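Long-range contacts in clp gene regulator (ClgR) (Corynebacterium glutamicum, PDB 3F52), which probably binds promoter DNA through a helix-turn-helix domain and activates transcription of clp protease genes: residues 24-29 with 65-70; 31-36 with 59-64; 35-40 with 78-83. All blocks are in the same frame, centred on the assembly; numbering follows the deposited sequence.

Contact 1: residues 24-29 with 65-70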
ATOM      1  N   LEU B  24     -10.478  -0.460   1.123  1.00 25.20           N
ATOM      2  CA  LEU B  24      -9.343  -1.208   0.592  1.00 24.39           C
ATOM      3  C   LEU B  24      -8.146  -0.294   0.585  1.00 25.15           C
ATOM      4  O   LEU B  24      -8.312   0.937   0.425  1.00 24.71           O
ATOM      5  CB  LEU B  24      -9.647  -1.609  -0.855  1.00 24.06           C
ATOM      6  CG  LEU B  24     -10.710  -2.674  -1.066  1.00 24.96           C
ATOM      7  CD1 LEU B  24     -11.102  -2.736  -2.573  1.00 25.93           C
ATOM      8  CD2 LEU B  24     -10.268  -4.033  -0.539  1.00 28.07           C
ATOM      9  N   LEU B  25      -6.939  -0.869   0.690  1.00 24.82           N
ATOM     10  CA  LEU B  25      -5.715  -0.069   0.580  1.00 26.67           C
ATOM     11  C   LEU B  25      -5.754   0.846  -0.635  1.00 27.25           C
ATOM     12  O   LEU B  25      -5.388   2.021  -0.534  1.00 27.53           O
ATOM     13  CB  LEU B  25      -4.469  -0.967   0.511  1.00 27.73           C
ATOM     14  CG  LEU B  25      -3.143  -0.172   0.379  1.00 30.65           C
ATOM     15  CD1 LEU B  25      -2.969   0.906   1.501  1.00 29.86           C
ATOM     16  CD2 LEU B  25      -1.959  -1.129   0.335  1.00 34.32           C
ATOM     17  N   ARG B  26      -6.155   0.304  -1.797  1.00 26.74           N
ATOM     18  CA  ARG B  26      -6.074   1.094  -3.018  1.00 25.78           C
ATOM     19  C   ARG B  26      -6.970   2.326  -2.957  1.00 26.42           C
ATOM     20  O   ARG B  26      -6.620   3.338  -3.537  1.00 27.01           O
ATOM     21  CB  ARG B  26      -6.342   0.256  -4.285  1.00 26.20           C
ATOM     22  CG  ARG B  26      -7.687  -0.473  -4.302  1.00 24.22           C
ATOM     23  CD  ARG B  26      -7.970  -0.912  -5.759  1.00 24.71           C
ATOM     24  NE  ARG B  26      -9.216  -1.658  -5.913  1.00 22.80           N
ATOM     25  CZ  ARG B  26      -9.358  -2.963  -5.688  1.00 23.44           C
ATOM     26  NH1 ARG B  26     -10.548  -3.520  -5.858  1.00 22.42           N
ATOM     27  NH2 ARG B  26      -8.326  -3.694  -5.220  1.00 23.07           N
ATOM     28  N   GLU B  27      -8.124   2.212  -2.287  1.00 25.12           N
ATOM     29  CA  GLU B  27      -9.020   3.339  -2.015  1.00 25.64           C
ATOM     30  C   GLU B  27      -8.374   4.377  -1.102  1.00 26.66           C
ATOM     31  O   GLU B  27      -8.428   5.575  -1.375  1.00 27.51           O
ATOM     32  CB  GLU B  27     -10.306   2.835  -1.390  1.00 25.26           C
ATOM     33  CG  GLU B  27     -11.144   2.024  -2.404  1.00 23.54           C
ATOM     34  CD  GLU B  27     -12.341   1.346  -1.809  1.00 27.23           C
ATOM     35  OE1 GLU B  27     -12.339   1.094  -0.586  1.00 25.06           O
ATOM     36  OE2 GLU B  27     -13.284   1.041  -2.576  1.00 26.23           O
ATOM     37  N   ALA B  28      -7.754   3.906  -0.024  1.00 27.03           N
ATOM     38  CA  ALA B  28      -7.106   4.820   0.926  1.00 28.25           C
ATOM     39  C   ALA B  28      -5.893   5.505   0.242  1.00 28.75           C
ATOM     40  O   ALA B  28      -5.710   6.716   0.348  1.00 30.26           O
ATOM     41  CB  ALA B  28      -6.673   4.032   2.194  1.00 27.91           C
ATOM     42  N   LEU B  29      -5.082   4.736  -0.455  1.00 29.08           N
ATOM     43  CA  LEU B  29      -3.946   5.281  -1.195  1.00 30.62           C
ATOM     44  C   LEU B  29      -4.392   6.259  -2.274  1.00 30.11           C
ATOM     45  O   LEU B  29      -3.770   7.319  -2.470  1.00 29.35           O
ATOM     46  CB  LEU B  29      -3.181   4.138  -1.847  1.00 31.38           C
ATOM     47  CG  LEU B  29      -1.688   4.097  -2.106  1.00 36.77           C
ATOM     48  CD1 LEU B  29      -0.928   4.411  -0.821  1.00 37.91           C
ATOM     49  CD2 LEU B  29      -1.262   2.677  -2.646  1.00 34.86           C
ATOM     50  N   ARG B  65      -9.693   2.299  -7.818  1.00 26.03           N
ATOM     51  CA  ARG B  65     -10.106   1.297  -8.810  1.00 26.73           C
ATOM     52  C   ARG B  65      -8.949   0.731  -9.631  1.00 27.92           C
ATOM     53  O   ARG B  65      -9.171   0.048 -10.651  1.00 28.63           O
ATOM     54  CB  ARG B  65     -11.187   1.883  -9.718  1.00 25.71           C
ATOM     55  CG  ARG B  65     -12.410   2.430  -8.928  1.00 25.38           C
ATOM     56  CD  ARG B  65     -13.155   1.252  -8.229  1.00 23.89           C
ATOM     57  NE  ARG B  65     -14.308   1.698  -7.449  1.00 23.56           N
ATOM     58  CZ  ARG B  65     -14.348   1.744  -6.115  1.00 21.08           C
ATOM     59  NH1 ARG B  65     -15.461   2.180  -5.506  1.00 23.83           N
ATOM     60  NH2 ARG B  65     -13.298   1.362  -5.409  1.00 21.38           N
ATOM     61  N   LYS B  66      -7.722   1.013  -9.191  1.00 28.71           N
ATOM     62  CA  LYS B  66      -6.534   0.397  -9.784  1.00 30.91           C
ATOM     63  C   LYS B  66      -5.580  -0.076  -8.719  1.00 30.94           C
ATOM     64  O   LYS B  66      -5.291   0.658  -7.778  1.00 31.43           O
ATOM     65  CB  LYS B  66      -5.768   1.411 -10.638  1.00 31.29           C
ATOM     66  CG  LYS B  66      -6.410   1.785 -11.897  1.00 35.46           C
ATOM     67  CD  LYS B  66      -6.189   0.743 -12.968  1.00 39.02           C
ATOM     68  CE  LYS B  66      -6.644   1.294 -14.307  1.00 43.48           C
ATOM     69  NZ  LYS B  66      -6.936   0.203 -15.266  1.00 47.28           N
ATOM     70  N   GLU B  67      -5.062  -1.285  -8.884  1.00 31.80           N
ATOM     71  CA  GLU B  67      -3.938  -1.728  -8.082  1.00 34.57           C
ATOM     72  C   GLU B  67      -2.643  -1.298  -8.795  1.00 36.18           C
ATOM     73  O   GLU B  67      -2.390  -1.748  -9.922  1.00 38.68           O
ATOM     74  CB  GLU B  67      -3.981  -3.248  -7.947  1.00 34.02           C
ATOM     75  CG  GLU B  67      -5.051  -3.788  -6.991  1.00 32.78           C
ATOM     76  CD  GLU B  67      -4.729  -3.479  -5.527  1.00 33.77           C
ATOM     77  OE1 GLU B  67      -3.561  -3.660  -5.069  1.00 32.78           O
ATOM     78  OE2 GLU B  67      -5.653  -3.027  -4.837  1.00 30.01           O
ATOM     79  N   VAL B  68      -1.852  -0.449  -8.148  1.00 37.43           N
ATOM     80  CA  VAL B  68      -0.669   0.200  -8.760  1.00 38.06           C
ATOM     81  C   VAL B  68       0.576  -0.583  -8.366  1.00 36.77           C
ATOM     82  O   VAL B  68       0.664  -1.034  -7.227  1.00 36.96           O
ATOM     83  CB  VAL B  68      -0.562   1.708  -8.311  1.00 38.02           C
ATOM     84  CG1 VAL B  68      -0.314   1.876  -6.805  1.00 40.15           C
ATOM     85  CG2 VAL B  68       0.518   2.462  -9.088  1.00 40.40           C
ATOM     86  N   SER B  69       1.514  -0.780  -9.298  1.00 35.48           N
ATOM     87  CA  SER B  69       2.816  -1.371  -8.945  1.00 33.17           C
ATOM     88  C   SER B  69       3.564  -0.414  -8.012  1.00 32.38           C
ATOM     89  O   SER B  69       3.300   0.806  -7.979  1.00 32.12           O
ATOM     90  CB  SER B  69       3.659  -1.666 -10.187  1.00 33.25           C
ATOM     91  OG  SER B  69       4.174  -0.459 -10.737  1.00 31.92           O
ATOM     92  N   SER B  70       4.500  -0.950  -7.237  1.00 30.54           N
ATOM     93  CA  SER B  70       5.326  -0.098  -6.375  1.00 30.33           C
ATOM     94  C   SER B  70       6.106   0.939  -7.195  1.00 30.02           C
ATOM     95  O   SER B  70       6.257   2.071  -6.756  1.00 29.93           O
ATOM     96  CB  SER B  70       6.298  -0.936  -5.543  1.00 29.28           C
ATOM     97  OG  SER B  70       5.560  -1.778  -4.665  1.00 30.70           O
TER
HETATM   98  O   HOH W   1     -15.779   1.780  -2.549  1.00 47.41           O

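Contact 2: residues 31-36 with 59-64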
ATOM      1  N   ALA B  31      -7.134   8.090  -2.293  1.00 28.88           N
ATOM      2  CA  ALA B  31      -7.622   9.288  -1.609  1.00 29.42           C
ATOM      3  C   ALA B  31      -6.438  10.155  -1.138  1.00 29.07           C
ATOM      4  O   ALA B  31      -6.493  11.387  -1.240  1.00 29.15           O
ATOM      5  CB  ALA B  31      -8.518   8.914  -0.451  1.00 29.52           C
ATOM      6  N   ALA B  32      -5.372   9.507  -0.656  1.00 29.29           N
ATOM      7  CA  ALA B  32      -4.148  10.208  -0.223  1.00 29.79           C
ATOM      8  C   ALA B  32      -3.517  10.937  -1.424  1.00 30.19           C
ATOM      9  O   ALA B  32      -3.226  12.128  -1.356  1.00 29.68           O
ATOM     10  CB  ALA B  32      -3.173   9.228   0.384  1.00 29.82           C
ATOM     11  N   LEU B  33      -3.338  10.207  -2.524  1.00 29.83           N
ATOM     12  CA  LEU B  33      -2.771  10.784  -3.754  1.00 31.20           C
ATOM     13  C   LEU B  33      -3.568  11.982  -4.216  1.00 30.84           C
ATOM     14  O   LEU B  33      -2.991  13.016  -4.563  1.00 30.94           O
ATOM     15  CB  LEU B  33      -2.701   9.735  -4.860  1.00 30.72           C
ATOM     16  CG  LEU B  33      -1.591   8.671  -4.691  1.00 31.81           C
ATOM     17  CD1 LEU B  33      -1.851   7.487  -5.614  1.00 33.11           C
ATOM     18  CD2 LEU B  33      -0.171   9.264  -4.931  1.00 31.72           C
ATOM     19  N   ARG B  34      -4.892  11.860  -4.203  1.00 31.28           N
ATOM     20  CA  ARG B  34      -5.757  12.978  -4.593  1.00 32.97           C
ATOM     21  C   ARG B  34      -5.526  14.206  -3.697  1.00 32.59           C
ATOM     22  O   ARG B  34      -5.420  15.342  -4.180  1.00 31.52           O
ATOM     23  CB  ARG B  34      -7.233  12.575  -4.555  1.00 32.96           C
ATOM     24  CG  ARG B  34      -8.158  13.710  -5.058  1.00 35.47           C
ATOM     25  CD  ARG B  34      -9.654  13.432  -4.826  1.00 36.91           C
ATOM     26  NE  ARG B  34     -10.072  12.080  -5.224  1.00 45.00           N
ATOM     27  CZ  ARG B  34     -10.443  11.117  -4.366  1.00 46.48           C
ATOM     28  NH1 ARG B  34     -10.800   9.927  -4.837  1.00 47.13           N
ATOM     29  NH2 ARG B  34     -10.487  11.350  -3.037  1.00 43.87           N
ATOM     30  N   SER B  35      -5.419  13.974  -2.389  1.00 32.68           N
ATOM     31  CA  SER B  35      -5.194  15.088  -1.479  1.00 33.96           C
ATOM     32  C   SER B  35      -3.793  15.727  -1.674  1.00 33.19           C
ATOM     33  O   SER B  35      -3.680  16.955  -1.624  1.00 35.00           O
ATOM     34  CB  SER B  35      -5.504  14.716  -0.018  1.00 33.97           C
ATOM     35  OG  SER B  35      -4.409  14.092   0.587  1.00 40.15           O
ATOM     36  N   PHE B  36      -2.757  14.930  -1.956  1.00 32.74           N
ATOM     37  CA  PHE B  36      -1.422  15.477  -2.244  1.00 31.81           C
ATOM     38  C   PHE B  36      -1.445  16.287  -3.544  1.00 32.15           C
ATOM     39  O   PHE B  36      -0.777  17.319  -3.659  1.00 31.44           O
ATOM     40  CB  PHE B  36      -0.360  14.381  -2.358  1.00 31.74           C
ATOM     41  CG  PHE B  36       0.248  13.963  -1.036  1.00 32.24           C
ATOM     42  CD1 PHE B  36      -0.441  13.101  -0.171  1.00 31.78           C
ATOM     43  CD2 PHE B  36       1.505  14.421  -0.656  1.00 34.16           C
ATOM     44  CE1 PHE B  36       0.123  12.693   1.057  1.00 29.97           C
ATOM     45  CE2 PHE B  36       2.094  14.017   0.572  1.00 32.92           C
ATOM     46  CZ  PHE B  36       1.391  13.157   1.429  1.00 32.33           C
ATOM     47  N   SER B  59      -7.246   8.892 -12.674  1.00 27.71           N
ATOM     48  CA  SER B  59      -8.548   9.083 -12.049  1.00 27.98           C
ATOM     49  C   SER B  59      -8.983   7.784 -11.351  1.00 27.66           C
ATOM     50  O   SER B  59      -9.409   7.803 -10.185  1.00 27.53           O
ATOM     51  CB  SER B  59      -9.572   9.508 -13.082  1.00 28.48           C
ATOM     52  OG  SER B  59     -10.860   9.599 -12.496  1.00 30.29           O
ATOM     53  N   GLU B  60      -8.868   6.661 -12.067  1.00 27.28           N
ATOM     54  CA  GLU B  60      -9.176   5.332 -11.490  1.00 27.39           C
ATOM     55  C   GLU B  60      -8.262   4.971 -10.307  1.00 27.87           C
ATOM     56  O   GLU B  60      -8.726   4.420  -9.308  1.00 27.48           O
ATOM     57  CB  GLU B  60      -9.162   4.242 -12.569  1.00 28.57           C
ATOM     58  CG  GLU B  60     -10.406   4.338 -13.450  1.00 27.48           C
ATOM     59  CD  GLU B  60     -10.278   3.556 -14.722  1.00 35.04           C
ATOM     60  OE1 GLU B  60      -9.233   2.867 -14.889  1.00 38.80           O
ATOM     61  OE2 GLU B  60     -11.216   3.648 -15.557  1.00 33.08           O
ATOM     62  N   LEU B  61      -6.976   5.323 -10.396  1.00 27.28           N
ATOM     63  CA  LEU B  61      -6.071   5.144  -9.243  1.00 28.69           C
ATOM     64  C   LEU B  61      -6.568   5.953  -8.028  1.00 28.42           C
ATOM     65  O   LEU B  61      -6.670   5.422  -6.900  1.00 28.13           O
ATOM     66  CB  LEU B  61      -4.639   5.556  -9.618  1.00 28.57           C
ATOM     67  CG  LEU B  61      -3.593   5.540  -8.490  1.00 30.54           C
ATOM     68  CD1 LEU B  61      -3.558   4.162  -7.786  1.00 33.91           C
ATOM     69  CD2 LEU B  61      -2.191   5.916  -9.030  1.00 29.62           C
ATOM     70  N   GLU B  62      -6.871   7.236  -8.268  1.00 27.33           N
ATOM     71  CA  GLU B  62      -7.361   8.126  -7.205  1.00 28.65           C
ATOM     72  C   GLU B  62      -8.683   7.655  -6.601  1.00 28.03           C
ATOM     73  O   GLU B  62      -8.914   7.833  -5.399  1.00 28.71           O
ATOM     74  CB  GLU B  62      -7.512   9.559  -7.701  1.00 27.86           C
ATOM     75  CG  GLU B  62      -6.186  10.248  -7.968  1.00 28.09           C
ATOM     76  CD  GLU B  62      -6.331  11.738  -8.332  1.00 30.47           C
ATOM     77  OE1 GLU B  62      -7.462  12.215  -8.555  1.00 33.76           O
ATOM     78  OE2 GLU B  62      -5.296  12.433  -8.378  1.00 30.56           O
ATOM     79  N   ARG B  63      -9.510   6.999  -7.422  1.00 27.77           N
ATOM     80  CA  ARG B  63     -10.797   6.491  -6.956  1.00 27.59           C
ATOM     81  C   ARG B  63     -10.755   5.073  -6.352  1.00 27.45           C
ATOM     82  O   ARG B  63     -11.799   4.523  -6.017  1.00 27.42           O
ATOM     83  CB  ARG B  63     -11.842   6.576  -8.083  1.00 27.70           C
ATOM     84  CG  ARG B  63     -12.341   8.014  -8.268  1.00 31.02           C
ATOM     85  CD  ARG B  63     -13.479   8.108  -9.267  1.00 33.87           C
ATOM     86  NE  ARG B  63     -13.023   7.870 -10.633  1.00 33.85           N
ATOM     87  CZ  ARG B  63     -13.170   6.728 -11.295  1.00 33.64           C
ATOM     88  NH1 ARG B  63     -12.715   6.650 -12.548  1.00 35.22           N
ATOM     89  NH2 ARG B  63     -13.781   5.682 -10.732  1.00 30.40           N
ATOM     90  N   GLY B  64      -9.561   4.494  -6.225  1.00 26.08           N
ATOM     91  CA  GLY B  64      -9.418   3.172  -5.594  1.00 26.06           C
ATOM     92  C   GLY B  64      -9.864   2.074  -6.512  1.00 25.83           C
ATOM     93  O   GLY B  64     -10.357   1.033  -6.071  1.00 25.25           O
TER
HETATM   94  O   HOH W   2      -2.625  12.099  -7.409  1.00 35.20           O

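Contact 3: residues 35-40 with 78-83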
ATOM      1  N   SER B  35      -5.419  13.974  -2.389  1.00 32.68           N
ATOM      2  CA  SER B  35      -5.194  15.088  -1.479  1.00 33.96           C
ATOM      3  C   SER B  35      -3.793  15.727  -1.674  1.00 33.19           C
ATOM      4  O   SER B  35      -3.680  16.955  -1.624  1.00 35.00           O
ATOM      5  CB  SER B  35      -5.504  14.716  -0.018  1.00 33.97           C
ATOM      6  OG  SER B  35      -4.409  14.092   0.587  1.00 40.15           O
ATOM      7  N   PHE B  36      -2.757  14.930  -1.956  1.00 32.74           N
ATOM      8  CA  PHE B  36      -1.422  15.477  -2.244  1.00 31.81           C
ATOM      9  C   PHE B  36      -1.445  16.287  -3.544  1.00 32.15           C
ATOM     10  O   PHE B  36      -0.777  17.319  -3.659  1.00 31.44           O
ATOM     11  CB  PHE B  36      -0.360  14.381  -2.358  1.00 31.74           C
ATOM     12  CG  PHE B  36       0.248  13.963  -1.036  1.00 32.24           C
ATOM     13  CD1 PHE B  36      -0.441  13.101  -0.171  1.00 31.78           C
ATOM     14  CD2 PHE B  36       1.505  14.421  -0.656  1.00 34.16           C
ATOM     15  CE1 PHE B  36       0.123  12.693   1.057  1.00 29.97           C
ATOM     16  CE2 PHE B  36       2.094  14.017   0.572  1.00 32.92           C
ATOM     17  CZ  PHE B  36       1.391  13.157   1.429  1.00 32.33           C
ATOM     18  N   ARG B  37      -2.205  15.810  -4.525  1.00 32.70           N
ATOM     19  CA  ARG B  37      -2.351  16.539  -5.798  1.00 33.49           C
ATOM     20  C   ARG B  37      -3.100  17.851  -5.602  1.00 35.46           C
ATOM     21  O   ARG B  37      -2.710  18.896  -6.150  1.00 35.80           O
ATOM     22  CB  ARG B  37      -3.054  15.665  -6.854  1.00 33.50           C
ATOM     23  CG  ARG B  37      -3.241  16.376  -8.191  1.00 33.26           C
ATOM     24  CD  ARG B  37      -3.776  15.453  -9.283  1.00 32.64           C
ATOM     25  NE  ARG B  37      -5.122  14.946  -9.019  1.00 31.96           N
ATOM     26  CZ  ARG B  37      -6.244  15.655  -9.139  1.00 34.05           C
ATOM     27  NH1 ARG B  37      -6.219  16.941  -9.496  1.00 34.37           N
ATOM     28  NH2 ARG B  37      -7.410  15.076  -8.896  1.00 34.73           N
ATOM     29  N   ALA B  38      -4.173  17.806  -4.816  1.00 37.23           N
ATOM     30  CA  ALA B  38      -4.975  18.999  -4.554  1.00 38.70           C
ATOM     31  C   ALA B  38      -4.168  20.032  -3.788  1.00 39.81           C
ATOM     32  O   ALA B  38      -4.253  21.229  -4.081  1.00 39.96           O
ATOM     33  CB  ALA B  38      -6.242  18.643  -3.803  1.00 38.94           C
ATOM     34  N   ASP B  39      -3.377  19.569  -2.820  1.00 41.01           N
ATOM     35  CA  ASP B  39      -2.516  20.453  -2.033  1.00 42.04           C
ATOM     36  C   ASP B  39      -1.531  21.197  -2.925  1.00 41.94           C
ATOM     37  O   ASP B  39      -1.208  22.360  -2.673  1.00 41.16           O
ATOM     38  CB  ASP B  39      -1.726  19.671  -0.971  1.00 42.57           C
ATOM     39  CG  ASP B  39      -2.571  19.285   0.251  1.00 45.94           C
ATOM     40  OD1 ASP B  39      -3.703  19.799   0.407  1.00 49.97           O
ATOM     41  OD2 ASP B  39      -2.089  18.459   1.065  1.00 50.36           O
ATOM     42  N   LYS B  40      -1.034  20.504  -3.944  1.00 41.75           N
ATOM     43  CA  LYS B  40      -0.019  21.063  -4.828  1.00 41.99           C
ATOM     44  C   LYS B  40      -0.652  21.923  -5.924  1.00 41.23           C
ATOM     45  O   LYS B  40       0.052  22.628  -6.653  1.00 41.52           O
ATOM     46  CB  LYS B  40       0.846  19.948  -5.418  1.00 42.13           C
ATOM     47  CG  LYS B  40       2.293  20.336  -5.542  1.00 44.03           C
ATOM     48  CD  LYS B  40       3.089  19.307  -6.308  1.00 46.98           C
ATOM     49  CE  LYS B  40       4.557  19.722  -6.403  1.00 48.18           C
ATOM     50  NZ  LYS B  40       5.232  19.752  -5.070  1.00 49.03           N
ATOM     51  N   HIS B  78       6.998  10.880  -6.970  1.00 33.50           N
ATOM     52  CA  HIS B  78       8.095  11.755  -7.442  1.00 34.21           C
ATOM     53  C   HIS B  78       7.573  12.966  -8.230  1.00 34.03           C
ATOM     54  O   HIS B  78       8.022  14.096  -8.015  1.00 34.11           O
ATOM     55  CB  HIS B  78       9.140  10.979  -8.253  1.00 34.69           C
ATOM     56  CG  HIS B  78      10.347  11.795  -8.617  1.00 36.57           C
ATOM     57  ND1 HIS B  78      10.494  12.403  -9.846  1.00 39.69           N
ATOM     58  CD2 HIS B  78      11.459  12.105  -7.910  1.00 38.74           C
ATOM     59  CE1 HIS B  78      11.647  13.048  -9.884  1.00 39.17           C
ATOM     60  NE2 HIS B  78      12.251  12.883  -8.720  1.00 39.73           N
ATOM     61  N   ALA B  79       6.613  12.728  -9.126  1.00 34.16           N
ATOM     62  CA  ALA B  79       5.967  13.806  -9.888  1.00 33.99           C
ATOM     63  C   ALA B  79       5.217  14.810  -8.993  1.00 34.27           C
ATOM     64  O   ALA B  79       5.137  15.993  -9.321  1.00 34.07           O
ATOM     65  CB  ALA B  79       5.053  13.235 -10.940  1.00 33.89           C
ATOM     66  N   LEU B  80       4.676  14.343  -7.871  1.00 34.77           N
ATOM     67  CA  LEU B  80       4.065  15.220  -6.859  1.00 35.21           C
ATOM     68  C   LEU B  80       5.092  15.844  -5.920  1.00 35.35           C
ATOM     69  O   LEU B  80       4.760  16.741  -5.136  1.00 36.35           O
ATOM     70  CB  LEU B  80       3.051  14.434  -6.012  1.00 35.97           C
ATOM     71  CG  LEU B  80       1.673  14.105  -6.597  1.00 35.44           C
ATOM     72  CD1 LEU B  80       0.996  13.021  -5.769  1.00 37.49           C
ATOM     73  CD2 LEU B  80       0.813  15.367  -6.702  1.00 39.10           C
ATOM     74  N   GLY B  81       6.329  15.363  -5.968  1.00 35.42           N
ATOM     75  CA  GLY B  81       7.365  15.840  -5.049  1.00 35.23           C
ATOM     76  C   GLY B  81       7.104  15.358  -3.634  1.00 35.16           C
ATOM     77  O   GLY B  81       7.517  15.998  -2.664  1.00 35.60           O
ATOM     78  N   ALA B  82       6.423  14.219  -3.527  1.00 34.46           N
ATOM     79  CA  ALA B  82       6.039  13.631  -2.251  1.00 34.64           C
ATOM     80  C   ALA B  82       6.820  12.339  -2.049  1.00 34.48           C
ATOM     81  O   ALA B  82       7.168  11.678  -3.029  1.00 34.35           O
ATOM     82  CB  ALA B  82       4.529  13.344  -2.257  1.00 34.43           C
ATOM     83  N   SER B  83       7.125  11.974  -0.802  1.00 33.76           N
ATOM     84  CA  SER B  83       7.657  10.619  -0.576  1.00 33.28           C
ATOM     85  C   SER B  83       6.521   9.606  -0.548  1.00 32.85           C
ATOM     86  O   SER B  83       5.388   9.946  -0.200  1.00 32.82           O
ATOM     87  CB  SER B  83       8.496  10.515   0.700  1.00 33.62           C
ATOM     88  OG  SER B  83       7.696  10.699   1.858  1.00 34.54           O
TER

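Contact 1: residues 24-29 with 65-70
Arg-26, Arg-65 and Glu-67 bring most of the buried surface to this meeting of the first helical turn of helix 25-40 with the loop 65-70 that leads into helix 70-80. Arg-26 leaves the helix with CG in the crowded position between the backbone N and the carbonyl carbon (chi1 57°), then runs extended to NE across Glu-67, whose own chain bends at chi2. Arg-26 NH2 reaches Glu-67 OE2 at 2.8 Å in a salt bridge that lies in the guanidinium plane but meets the carboxylate from above its plane, the two planes standing 84° apart. The same oxygen rests 3.3 Å from Arg-26 CD, so it sits against the aliphatic stem as well as the charged tip. Both ends are also held across the dimer interface: Ser-70 of the second subunit bonds to Glu-67, and Glu-71 of that subunit pairs with Arg-26. Beside this cluster, Arg-65 bends at chi2 and presents NH2 to the anti lone pair of Glu-27 OE2 at 2.9 Å, nearly straight at 167°. A water joins Glu-27 OE2 to Arg-65 NH1. The contact thus pins the chain leaving helix 55-62, the second helix of the helix-turn-helix, to the start of helix 25-40. Inward from the charges, Leu-29 CD2 meets Val-68 CG1 at 4.3 Å. Both touch Leu-73 of helix 70-80; Val-68 also reaches Leu-61 of helix 55-62, and Leu-29 packs on Leu-88 and Ala-91 of helix 84-92.

Contact 2: residues 31-36 with 59-64
The guanidinium of Arg-34 has CA of Arg-63 at its edge, near its plane, and stands almost perpendicular, at 85°, to the carboxylate of Glu-62. One face of the Arg-63 guanidinium lies over CA of Glu-60, and the edge of the Phe-36 ring faces the carbonyl oxygen of Ala-32. Arg-34 starts with CG anti to the backbone N (chi1 -176°) and bends at chi3, which brings NH1 to 2.9 Å from Glu-62 O, although the angle is too poor for a hydrogen bond. Its charge remains near, but not paired with, the carboxylate: Arg-34 NE is 4.2 Å from Glu-62 OE1. Glu-62 instead lays its extended chain obliquely across the base of Arg-34 and forms its salt bridge through OE2 with Arg-37. The contact joins helix 25-40 to helix 55-62, the second helix of the helix-turn-helix and, as in XRE-type regulators, probably the recognition helix. A Schellman motif at Gly-64, with positive phi, ends that helix beside the contact. On the buried side, Leu-33 CD1 packs against Leu-61 CD2 at 3.8 Å, the two chains crossing obliquely. Leu-33 also touches Leu-73 and Cys-77 of helix 70-80 and Val-87 of helix 84-92. One water bridges the two helices, donating to Glu-62 OE2 at 2.9 Å and, more weakly, to Leu-33 O.

Contact 3: residues 35-40 with 78-83
Within the all-helical HTH domain, the last turns of helix 25-40 pack against the C-terminal end of helix 70-80, where a Schellman motif at Gly-81 turns the chain toward helix 84-92. The tight part centres on Leu-80, whose CG lies anti to the carbonyl carbon (chi1 -77°) and whose two methyl groups divide between successive residues of helix 25-40. CD1 of Leu-80 meets CB of Phe-36 at 3.9 Å, while CD2 presses on the backbone at Arg-37, 3.5 Å from its CA. Arg-37 thus offers Leu-80 its main chain and CB; its extended chain then bends at chi3 and carries the guanidinium away, to a salt bridge with Glu-62 and a hydrogen bond to the carbonyl of Val-42. On the other flank, Ala-82 CB meets the ring of Phe-36 obliquely, at 3.6 Å from CD2. Val-87 of helix 84-92 touches both Phe-36 and Ala-82 and continues the apolar cluster. The solvent side is looser and rests on Lys-40, an exposed residue whose long chain reaches across to the end of the neighbouring helix. Its amino group would also be well placed to offset the negative end of that helix's dipole. Extended as far as CE, the lysine bends at chi4 (65°), and its NZ donates to Leu-80 O at 3.0 Å, from 44° above the carbonyl plane.

From the N terminus, the chain enters helix 25-40, and all three contacts draw their first segment from this helix or its N-cap, in order. Contact 1 ties its first turn to the loop after helix 55-62, closing a loop that includes helices 44-51 and 55-62. Contact 2 closes a shorter loop wholly within that one, joining the middle of helix 25-40 to the end of helix 55-62. Contact 3 begins in the same stretch as contact 2 but runs on to the end of helix 70-80, so it crosses contact 1. Contacts 1 and 3 lie on opposite sides of the chain's centre, about 16 Å apart between centres, while contact 2 touches both. Helix 25-40 is thus the common spine.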